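Local coordinates for enoyl-CoA hydratase/isomerase family protein (PDB 3L3S) that probably acts as a hydro-lyase of the crotonase superfamily, working on acyl-CoA thioesters as many of its relatives do, at residues L9-V12 / V17-L20; D40-A45 / S94-D99. All coordinates share one frame; numbering follows the deposited sequence.

Interaction 1: L9-V12 / V17-L20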
loop_
_atom_site.group_PDB
_atom_site.type_symbol
_atom_site.label_atom_id
_atom_site.label_comp_id
_atom_site.label_asym_id
_atom_site.label_seq_id
_atom_site.Cartn_x
_atom_site.Cartn_y
_atom_site.Cartn_z
ATOM N N LEU B 9 -23.984 -2.857 25.321
ATOM C CA LEU B 9 -22.793 -3.653 25.057
ATOM C C LEU B 9 -22.619 -4.771 26.073
ATOM O O LEU B 9 -22.798 -4.568 27.275
ATOM C CB LEU B 9 -21.559 -2.756 25.144
ATOM C CG LEU B 9 -20.524 -2.639 24.027
ATOM C CD1 LEU B 9 -19.357 -1.879 24.618
ATOM C CD2 LEU B 9 -20.044 -3.982 23.523
ATOM N N GLY B 10 -22.200 -5.931 25.580
ATOM C CA GLY B 10 -21.951 -7.072 26.440
ATOM C C GLY B 10 -20.455 -7.238 26.609
ATOM O O GLY B 10 -19.717 -7.205 25.622
ATOM N N GLU B 11 -20.008 -7.366 27.857
ATOM C CA GLU B 11 -18.588 -7.533 28.175
ATOM C C GLU B 11 -18.325 -8.797 28.987
ATOM O O GLU B 11 -19.021 -9.061 29.977
ATOM C CB GLU B 11 -18.069 -6.334 28.974
ATOM C CG GLU B 11 -17.839 -5.074 28.177
ATOM C CD GLU B 11 -17.523 -3.881 29.041
ATOM O OE1 GLU B 11 -16.567 -3.948 29.838
ATOM O OE2 GLU B 11 -18.236 -2.868 28.929
ATOM N N VAL B 12 -17.346 -9.590 28.538
ATOM C CA VAL B 12 -16.922 -10.824 29.219
ATOM C C VAL B 12 -15.412 -11.005 29.082
ATOM O O VAL B 12 -14.881 -10.989 27.970
ATOM C CB VAL B 12 -17.637 -12.141 28.702
ATOM C CG1 VAL B 12 -19.009 -12.308 29.328
ATOM C CG2 VAL B 12 -17.751 -12.163 27.191
ATOM N N VAL B 17 -8.517 -12.123 27.424
ATOM C CA VAL B 17 -9.285 -11.744 26.246
ATOM C C VAL B 17 -10.607 -11.088 26.637
ATOM O O VAL B 17 -11.418 -11.699 27.333
ATOM C CB VAL B 17 -9.577 -12.984 25.354
ATOM C CG1 VAL B 17 -10.172 -12.570 24.021
ATOM C CG2 VAL B 17 -8.318 -13.801 25.147
ATOM N N LEU B 18 -10.799 -9.840 26.205
ATOM C CA LEU B 18 -12.034 -9.085 26.458
ATOM C C LEU B 18 -12.871 -8.999 25.175
ATOM O O LEU B 18 -12.505 -8.317 24.209
ATOM C CB LEU B 18 -11.735 -7.676 27.012
ATOM C CG LEU B 18 -12.876 -6.655 27.198
ATOM C CD1 LEU B 18 -13.997 -7.150 28.116
ATOM C CD2 LEU B 18 -12.304 -5.376 27.742
ATOM N N THR B 19 -14.000 -9.696 25.188
ATOM C CA THR B 19 -14.904 -9.725 24.054
ATOM C C THR B 19 -16.022 -8.722 24.246
ATOM O O THR B 19 -16.717 -8.726 25.265
ATOM C CB THR B 19 -15.449 -11.155 23.797
ATOM O OG1 THR B 19 -14.348 -12.021 23.501
ATOM C CG2 THR B 19 -16.413 -11.188 22.614
ATOM N N LEU B 20 -16.107 -7.814 23.276
ATOM C CA LEU B 20 -17.104 -6.763 23.213
ATOM C C LEU B 20 -18.154 -7.234 22.218
ATOM O O LEU B 20 -17.913 -7.289 21.005
ATOM C CB LEU B 20 -16.461 -5.441 22.771
ATOM C CG LEU B 20 -15.342 -4.860 23.656
ATOM C CD1 LEU B 20 -14.817 -3.526 23.096
ATOM C CD2 LEU B 20 -15.839 -4.670 25.072
#
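E11 and L20 run side by side, pointing the same way from the sheet, with E11 CG packed 3.7 Å from L20 CD2. The first torsion of E11 turns CG to the side opposite the carbonyl carbon (chi1 -75°). CG is the atom that touches the leucine, and the chain, extended beyond it, carries the carboxylate on to R44, with which OE2 forms a salt bridge. L9, two residues before E11 on the same strand, reaches L20 at a slant, CD2 resting 3.9 Å from L20 CB. On the other flank of E11, L18 directs CG away from its own backbone N (chi1 173°), which brings CD1 back across the strand gap to 3.9 Å from V12 O. These two strands form the beta hairpin that opens the mixed sheet of the crotonase fold, 9-14 lying outermost within the chain and 17-22 joining it to the parallel strands through 53-58. E11 and L20 are a non-hydrogen-bonded antiparallel pair, whereas V12 and T19 are the hydrogen-bonded one: T19 N reaches V12 O at 3.2 Å in a nearly straight bond (169° at the hydrogen), and the return bond from V12 N to T19 O is weak at 3.4 Å. On the face away from E11 and L20, V12 CG2 and T19 CB are 4.2 Å apart, T19 also leaning on V55 of the next strand. G10, backbone-bonded to T21, also receives at its O a CA-H...O contact from L20 CA at 3.6 Å.

Interaction 2: D40-A45 / S94-D99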
loop_
_atom_site.group_PDB
_atom_site.type_symbol
_atom_site.label_atom_id
_atom_site.label_comp_id
_atom_site.label_asym_id
_atom_site.label_seq_id
_atom_site.Cartn_x
_atom_site.Cartn_y
_atom_site.Cartn_z
ATOM N N ASP B 40 -16.236 3.879 26.411
ATOM C CA ASP B 40 -16.105 3.675 27.851
ATOM C C ASP B 40 -15.453 2.327 28.132
ATOM O O ASP B 40 -14.598 2.216 29.011
ATOM C CB ASP B 40 -17.478 3.732 28.530
ATOM C CG ASP B 40 -17.692 5.014 29.308
ATOM O OD1 ASP B 40 -18.604 5.793 28.942
ATOM O OD2 ASP B 40 -16.945 5.241 30.292
ATOM N N ALA B 41 -15.814 1.337 27.318
ATOM C CA ALA B 41 -15.294 -0.026 27.420
ATOM C C ALA B 41 -13.825 -0.102 27.003
ATOM O O ALA B 41 -13.068 -0.929 27.510
ATOM C CB ALA B 41 -16.137 -0.967 26.561
ATOM N N LEU B 42 -13.441 0.785 26.090
ATOM C CA LEU B 42 -12.083 0.869 25.571
ATOM C C LEU B 42 -11.154 1.641 26.520
ATOM O O LEU B 42 -10.000 1.249 26.699
ATOM C CB LEU B 42 -12.095 1.506 24.177
ATOM C CG LEU B 42 -10.769 1.654 23.432
ATOM C CD1 LEU B 42 -10.202 0.285 23.072
ATOM C CD2 LEU B 42 -10.991 2.494 22.207
ATOM N N ARG B 43 -11.662 2.722 27.121
ATOM C CA ARG B 43 -10.887 3.538 28.071
ATOM C C ARG B 43 -10.547 2.724 29.310
ATOM O O ARG B 43 -9.436 2.820 29.837
ATOM C CB ARG B 43 -11.650 4.796 28.487
ATOM C CG ARG B 43 -11.696 5.885 27.431
ATOM C CD ARG B 43 -12.359 7.136 27.978
ATOM N NE ARG B 43 -12.876 8.004 26.919
ATOM C CZ ARG B 43 -14.163 8.121 26.599
ATOM N NH1 ARG B 43 -15.089 7.420 27.244
ATOM N NH2 ARG B 43 -14.532 8.960 25.641
ATOM N N ARG B 44 -11.485 1.859 29.702
ATOM C CA ARG B 44 -11.328 0.981 30.855
ATOM C C ARG B 44 -10.420 -0.194 30.531
ATOM O O ARG B 44 -9.647 -0.624 31.380
ATOM C CB ARG B 44 -12.692 0.475 31.346
ATOM C CG ARG B 44 -13.568 1.557 31.989
ATOM C CD ARG B 44 -14.896 1.016 32.531
ATOM N NE ARG B 44 -15.825 0.590 31.480
ATOM C CZ ARG B 44 -16.316 -0.642 31.357
ATOM N NH1 ARG B 44 -15.979 -1.605 32.216
ATOM N NH2 ARG B 44 -17.134 -0.919 30.353
ATOM N N ALA B 45 -10.482 -0.672 29.289
ATOM C CA ALA B 45 -9.667 -1.800 28.828
ATOM C C ALA B 45 -8.193 -1.437 28.703
ATOM O O ALA B 45 -7.320 -2.232 29.064
ATOM C CB ALA B 45 -10.182 -2.316 27.505
ATOM N N SER B 94 -15.311 9.719 15.586
ATOM C CA SER B 94 -13.923 9.864 15.146
ATOM C C SER B 94 -12.959 9.686 16.307
ATOM O O SER B 94 -11.900 9.076 16.145
ATOM C CB SER B 94 -13.693 11.225 14.495
ATOM O OG SER B 94 -14.323 11.297 13.229
ATOM N N ALA B 95 -13.365 10.157 17.488
ATOM C CA ALA B 95 -12.542 10.039 18.700
ATOM C C ALA B 95 -12.401 8.582 19.145
ATOM O O ALA B 95 -11.354 8.189 19.659
ATOM C CB ALA B 95 -13.116 10.895 19.832
ATOM N N LEU B 96 -13.452 7.790 18.910
ATOM C CA LEU B 96 -13.473 6.363 19.245
ATOM C C LEU B 96 -12.570 5.597 18.283
ATOM O O LEU B 96 -11.656 4.876 18.712
ATOM C CB LEU B 96 -14.903 5.811 19.173
ATOM C CG LEU B 96 -15.151 4.299 19.025
ATOM C CD1 LEU B 96 -14.856 3.554 20.313
ATOM C CD2 LEU B 96 -16.580 4.063 18.581
HETATM N N MSE B 97 -12.783 5.842 16.992
HETATM C CA MSE B 97 -12.040 5.182 15.924
HETATM C C MSE B 97 -10.547 5.464 15.945
HETATM O O MSE B 97 -9.751 4.592 15.601
HETATM C CB MSE B 97 -12.634 5.543 14.568
HETATM C CG MSE B 97 -14.099 5.200 14.421
HETATM SE SE MSE B 97 -14.441 3.319 14.549
HETATM C CE MSE B 97 -16.395 3.351 14.483
ATOM N N LEU B 98 -10.184 6.655 16.427
ATOM C CA LEU B 98 -8.790 7.084 16.551
ATOM C C LEU B 98 -8.146 6.273 17.671
ATOM O O LEU B 98 -7.181 5.540 17.436
ATOM C CB LEU B 98 -8.713 8.579 16.892
ATOM C CG LEU B 98 -7.914 9.549 16.011
ATOM C CD1 LEU B 98 -7.970 10.955 16.620
ATOM C CD2 LEU B 98 -6.468 9.088 15.838
ATOM N N ASP B 99 -8.762 6.349 18.855
ATOM C CA ASP B 99 -8.342 5.638 20.072
ATOM C C ASP B 99 -8.226 4.120 19.885
ATOM O O ASP B 99 -7.370 3.488 20.495
ATOM C CB ASP B 99 -9.360 5.888 21.194
ATOM C CG ASP B 99 -9.038 7.101 22.044
ATOM O OD1 ASP B 99 -8.190 7.947 21.664
ATOM O OD2 ASP B 99 -9.659 7.203 23.120
#
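L42 reaches from helix 32-45 to helix 84-101 and meets D99 and L96 with one methyl group. Its CB leaves the backbone toward the second helix, yet L42 CB is still 5.2 Å from L96 CD1. CG, anti to the backbone N (chi1 -178°), is 5.0 Å from D99 CB and only positions the methyls, of which CD2 alone makes contact with 94-99. L42 CD2 lies 3.9 Å from D99 CB and 4.0 Å from D99 C, the two side chains meeting at an angle. The same methyl sits 4.4 Å from L96 CD1, a looser apolar contact, and 4.3 Å from the carbonyl oxygen L96 O. CD1 swings clear of both residues. D99 therefore offers L42 its aliphatic base, while its carboxylate turns to H39, whose NE2 is hydrogen-bonded to OD2. R43 adds an opposite charge nearby, its NE 5.0 Å from D99 OD2, too far for direct contact but close enough perhaps to stabilise the carboxylate. L96 extends the apolar seam along helix 32-45 by packing on I35 and L38, and L42 also touches C103 just beyond helix 84-101. Helix 32-45 is thus sandwiched between strand 9-14, where A41 packs, and helix 84-101, which in turn lies against helix 118-124 through M97 and against Y232 of the second subunit through S94, M97 and L98.

How the interactions relate
Helix 32-45 connects the two contacts, whose centres are 14 Å apart: it follows strand 17-22 in the chain and folds back over the hairpin of interaction 1. E11 OE2 forms a salt bridge with R44 NH2 at 2.7 Å and also packs 3.7 Å from A41 CB. Beside this pair, A41 CB lies 3.9 Å from L9 CD1 and A45 CB lies 3.7 Å from L18 CD2. Interaction 2 then joins this helix to 84-101, giving a layered order of sheet, helix, helix and neighbouring subunit. In crotonases the helix corresponding to 118-124 usually starts at the oxyanion hole, so helix 84-101 of interaction 2 probably lies near that part of the site.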